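Local coordinates for tryptophan synthase alpha chain (Pyrococcus furiosus, PDB 2DZP), which catalyses the aldol cleavage of indoleglycerol phosphate to indole and glyceraldehyde 3-phosphate, the alpha-subunit step of tryptophan synthesis, at residues Ile35-Pro40 with Ile83-Tyr88; Leu162-Gly167 with Glu174-Ala179. The protein carries 1 engineered substitution. All coordinates share one frame; numbering follows the deposited sequence.

Contact 1 of 2, residues Ile35-Pro40 with Ile83-Tyr88; sequences IELGIP and IVLMTY
Leu-37 O receives the amide N of Met-86 at 2.7 Å in a nearly straight bond (N-H...O 176°), while the CA-H of Leu-85 approaches the same oxygen more loosely. This bond belongs to a parallel ladder in which residues 35-38 pair in turn with 83-86: Val-84 N gives to Ile-35 O, and Val-84 O takes Leu-37 N at 2.9 Å. Beyond the strand end, Ile-39 N still reaches Met-86 O, at a more bent angle of 141°. Water 1 then bridges the diverging chains, donating to Ile-39 O (2.7 Å) and accepting from Tyr-88 N.

Side chains alternate between the two faces. On that of Glu-36 and Met-86, chi1 of the glutamate at -163° swings CG away from the backbone N, and the straight chain beyond it carries OE1 to 3.5 Å from Met-86 SD. Glu-36 is a proton acceptor of the active site; its OE1 is buried without a hydrogen-bonding partner in the model. On the reverse face Leu-37 and Leu-85 run alongside each other, CD2 to CD1 4.1 Å. Ile-39, past the strand end, brings CD1 to Leu-85 CG at 3.9 Å. Tyr-88 OH hydrogen-bonds Ala-46 N and OD1 of Asp-47, the second proton acceptor, and so probably helps to position that carboxylate.

These are the second and third strands of the TIM barrel: strand 6-12 pairs with residues 35-38, strand 111-114 borders Glu-36 and Met-86 through Leu-113, and helix 67-76 covers Ile-35 and Ile-83 from outside.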
# COMPACT_ATOMS: atom_id res chain seq x y z
N ILE A 35 2.13 -4.45 6.06
CA ILE A 35 0.84 -4.57 5.40
C ILE A 35 0.32 -3.21 4.96
O ILE A 35 0.49 -2.21 5.66
CB ILE A 35 -0.20 -5.20 6.34
CG1 ILE A 35 0.35 -6.51 6.90
CG2 ILE A 35 -1.49 -5.46 5.59
CD1 ILE A 35 -0.58 -7.16 7.90
N GLU A 36 -0.32 -3.18 3.79
CA GLU A 36 -0.88 -1.95 3.23
C GLU A 36 -2.38 -2.12 3.05
O GLU A 36 -2.83 -2.99 2.31
CB GLU A 36 -0.23 -1.67 1.89
CG GLU A 36 -0.40 -0.24 1.40
CD GLU A 36 0.29 -0.00 0.08
OE1 GLU A 36 0.64 1.17 -0.19
OE2 GLU A 36 0.48 -0.98 -0.68
N LEU A 37 -3.16 -1.28 3.74
CA LEU A 37 -4.61 -1.36 3.67
C LEU A 37 -5.21 -0.20 2.91
O LEU A 37 -5.03 0.96 3.27
CB LEU A 37 -5.20 -1.39 5.08
CG LEU A 37 -6.70 -1.65 5.16
CD1 LEU A 37 -6.99 -3.09 4.74
CD2 LEU A 37 -7.20 -1.40 6.57
N GLY A 38 -5.94 -0.51 1.84
CA GLY A 38 -6.53 0.54 1.04
C GLY A 38 -7.94 0.91 1.45
O GLY A 38 -8.74 0.06 1.87
N ILE A 39 -8.24 2.19 1.32
CA ILE A 39 -9.56 2.73 1.63
C ILE A 39 -10.27 2.96 0.31
O ILE A 39 -9.90 3.85 -0.45
CB ILE A 39 -9.44 4.07 2.40
CG1 ILE A 39 -9.02 3.80 3.85
CG2 ILE A 39 -10.77 4.83 2.36
CD1 ILE A 39 -8.82 5.04 4.68
N PRO A 40 -11.30 2.15 0.01
CA PRO A 40 -12.05 2.29 -1.24
C PRO A 40 -12.60 3.71 -1.43
O PRO A 40 -13.06 4.34 -0.48
CB PRO A 40 -13.15 1.23 -1.11
CG PRO A 40 -13.32 1.08 0.36
CD PRO A 40 -11.90 1.11 0.86
N ILE A 83 1.60 -1.10 9.81
CA ILE A 83 0.46 -0.95 8.93
C ILE A 83 0.47 0.42 8.28
O ILE A 83 0.60 1.44 8.96
CB ILE A 83 -0.87 -1.13 9.70
CG1 ILE A 83 -1.04 -2.59 10.10
CG2 ILE A 83 -2.04 -0.67 8.85
CD1 ILE A 83 -2.33 -2.87 10.85
N VAL A 84 0.34 0.44 6.96
CA VAL A 84 0.29 1.69 6.22
C VAL A 84 -1.12 1.79 5.64
O VAL A 84 -1.62 0.84 5.03
CB VAL A 84 1.33 1.73 5.08
CG1 VAL A 84 1.15 2.99 4.24
CG2 VAL A 84 2.74 1.70 5.67
N LEU A 85 -1.77 2.92 5.86
CA LEU A 85 -3.11 3.13 5.37
C LEU A 85 -3.03 3.87 4.03
O LEU A 85 -2.41 4.93 3.94
CB LEU A 85 -3.89 3.96 6.40
CG LEU A 85 -5.42 3.95 6.36
CD1 LEU A 85 -5.92 2.51 6.47
CD2 LEU A 85 -5.97 4.79 7.50
N MET A 86 -3.64 3.30 2.99
CA MET A 86 -3.62 3.95 1.68
C MET A 86 -4.97 4.61 1.41
O MET A 86 -6.02 4.05 1.72
CB MET A 86 -3.29 2.94 0.57
CG MET A 86 -2.95 3.60 -0.76
SD MET A 86 -2.06 2.52 -1.91
CE MET A 86 -3.16 2.50 -3.32
N THR A 87 -4.94 5.80 0.82
CA THR A 87 -6.17 6.53 0.54
C THR A 87 -6.01 7.68 -0.44
O THR A 87 -4.89 8.08 -0.79
CB THR A 87 -6.74 7.16 1.83
OG1 THR A 87 -7.80 8.07 1.49
CG2 THR A 87 -5.66 7.94 2.57
N TYR A 88 -7.15 8.19 -0.90
CA TYR A 88 -7.18 9.34 -1.79
C TYR A 88 -7.41 10.51 -0.85
O TYR A 88 -7.99 10.33 0.22
CB TYR A 88 -8.32 9.22 -2.80
CG TYR A 88 -7.95 8.36 -3.98
CD1 TYR A 88 -7.94 6.97 -3.89
CD2 TYR A 88 -7.53 8.95 -5.17
CE1 TYR A 88 -7.53 6.19 -4.96
CE2 TYR A 88 -7.12 8.18 -6.25
CZ TYR A 88 -7.11 6.81 -6.14
OH TYR A 88 -6.69 6.05 -7.21
O HOH W 1 -9.29 6.45 -0.81

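Contact 2 of 2, residues Leu162-Gly167 with Glu174-Ala179; sequences LVSLYG and EIPKTA
The connection between the sixth strand and sixth helix of the TIM barrel brings its two ends together here, Tyr-166 and Ser-164 on the strand side meeting Pro-176, Thr-178 and Ala-179 on the helix side. The Tyr-166 ring takes Thr-178 CG2 over the centre of one face, 11° off the ring normal, as a CH-pi contact; the ring is poorly ordered, so the closeness of the approach is doubtful. Thr-178 carries this methyl between its N and carbonyl carbon, with OG1 opposite the N (chi1 -174°), which presents CG2 to the ring. At the base of the tyrosine side chain, Tyr-166 CB packs on Pro-176 CG at 3.6 Å, and Pro-176 CB comes to the ring obliquely, 3.7 Å from Tyr-166 CD2.

As in other TrpA proteins, this connection probably corresponds to the mobile loop that closes over the active site. Residues 169-172 are absent from the model, which is consistent with that mobility; the flanks are modelled, though Tyr-166 lies on one of them. Pro-176 is the N-cap of helix 177-187, and a weak bond from Ala-179 N to Pro-176 O (3.0 Å) starts the first turn.

Deeper in, Ser-164 OG lies 3.9 Å from Ala-179 CB and is buried without a hydrogen-bonding partner in the model. Gly-167 O rests 3.6 Å from Pro-176 CD, and Pro-142 of a neighbouring loop touches both Ser-164 and Thr-178.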
# COMPACT_ATOMS: atom_id res chain seq x y z
N LEU A 162 7.18 3.38 -4.94
CA LEU A 162 7.29 3.47 -6.40
C LEU A 162 6.22 2.62 -7.08
O LEU A 162 6.01 1.46 -6.70
CB LEU A 162 8.70 3.03 -6.85
CG LEU A 162 9.89 3.64 -6.07
CD1 LEU A 162 11.21 3.07 -6.57
CD2 LEU A 162 9.88 5.15 -6.21
N VAL A 163 5.53 3.19 -8.05
CA VAL A 163 4.51 2.45 -8.77
C VAL A 163 4.73 2.51 -10.28
O VAL A 163 5.72 3.07 -10.76
CB VAL A 163 3.07 2.97 -8.49
CG1 VAL A 163 2.77 2.87 -7.00
CG2 VAL A 163 2.91 4.40 -8.99
N SER A 164 3.79 1.94 -11.01
CA SER A 164 3.84 1.92 -12.46
C SER A 164 2.44 1.62 -12.96
O SER A 164 1.90 0.54 -12.68
CB SER A 164 4.81 0.83 -12.93
OG SER A 164 5.02 0.90 -14.32
N LEU A 165 1.82 2.56 -13.66
CA LEU A 165 0.47 2.31 -14.18
C LEU A 165 0.60 1.17 -15.18
O LEU A 165 -0.28 0.32 -15.30
CB LEU A 165 -0.10 3.56 -14.87
CG LEU A 165 -1.53 3.49 -15.44
CD1 LEU A 165 -2.02 4.89 -15.78
CD2 LEU A 165 -1.57 2.62 -16.68
N TYR A 166 1.74 1.16 -15.87
CA TYR A 166 2.06 0.15 -16.88
C TYR A 166 1.46 -1.24 -16.71
O TYR A 166 0.76 -1.74 -17.60
CB TYR A 166 3.59 0.01 -17.00
CG TYR A 166 4.25 1.10 -17.81
CD1 TYR A 166 4.17 2.44 -17.42
CD2 TYR A 166 4.95 0.79 -18.98
CE1 TYR A 166 4.76 3.45 -18.17
CE2 TYR A 166 5.55 1.80 -19.74
CZ TYR A 166 5.45 3.12 -19.34
OH TYR A 166 6.04 4.11 -20.09
N GLY A 167 1.73 -1.88 -15.58
CA GLY A 167 1.23 -3.21 -15.35
C GLY A 167 2.38 -4.17 -15.64
O GLY A 167 3.41 -4.10 -14.98
N GLU A 174 5.87 -9.10 -17.92
CA GLU A 174 7.14 -8.76 -17.30
C GLU A 174 7.16 -7.32 -16.82
O GLU A 174 6.43 -6.47 -17.32
CB GLU A 174 8.29 -9.00 -18.29
CG GLU A 174 8.02 -8.50 -19.70
CD GLU A 174 9.15 -8.85 -20.65
OE1 GLU A 174 10.27 -8.30 -20.48
OE2 GLU A 174 8.93 -9.67 -21.56
N ILE A 175 7.98 -7.06 -15.81
CA ILE A 175 8.10 -5.72 -15.27
C ILE A 175 8.68 -4.84 -16.37
O ILE A 175 9.74 -5.13 -16.92
CB ILE A 175 9.04 -5.69 -14.05
CG1 ILE A 175 8.60 -6.74 -13.03
CG2 ILE A 175 9.03 -4.31 -13.42
CD1 ILE A 175 7.16 -6.59 -12.58
N PRO A 176 7.98 -3.75 -16.72
CA PRO A 176 8.46 -2.86 -17.77
C PRO A 176 9.78 -2.18 -17.41
O PRO A 176 10.05 -1.90 -16.24
CB PRO A 176 7.31 -1.87 -17.94
CG PRO A 176 6.69 -1.83 -16.59
CD PRO A 176 6.70 -3.27 -16.16
N LYS A 177 10.61 -1.93 -18.42
CA LYS A 177 11.90 -1.29 -18.20
C LYS A 177 11.73 0.08 -17.57
O LYS A 177 12.58 0.54 -16.82
CB LYS A 177 12.66 -1.17 -19.53
CG LYS A 177 13.03 -2.53 -20.13
CD LYS A 177 13.80 -3.39 -19.12
CE LYS A 177 13.98 -4.82 -19.60
NZ LYS A 177 14.65 -4.89 -20.93
N THR A 178 10.61 0.73 -17.88
CA THR A 178 10.35 2.04 -17.31
C THR A 178 10.28 1.95 -15.77
O THR A 178 10.76 2.84 -15.07
CB THR A 178 9.03 2.63 -17.87
OG1 THR A 178 8.87 3.97 -17.41
CG2 THR A 178 7.85 1.80 -17.42
N ALA A 179 9.70 0.87 -15.26
CA ALA A 179 9.59 0.69 -13.81
C ALA A 179 10.97 0.37 -13.23
O ALA A 179 11.31 0.83 -12.13
CB ALA A 179 8.60 -0.44 -13.49

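Both contacts draw on the same eight-stranded parallel barrel and come in series along the chain: contact 1 joins the second and third strands, contact 2 the sixth strand to its helix. Their centres are about 20 Å apart and their nearest atoms about 7 Å, so they do not touch. The centre of contact 1, wholly buried, lies about 6 Å from that of the chain; that of contact 2, at the surface, about 16 Å. Contact 1 supplies Glu-36 and borders Asp-47 through Met-86, side chains about 4 Å apart. Gly-167 of contact 2 is about 11 Å from the Asp-47 side chain, and the loop leading from it could, as in relatives, cover the site.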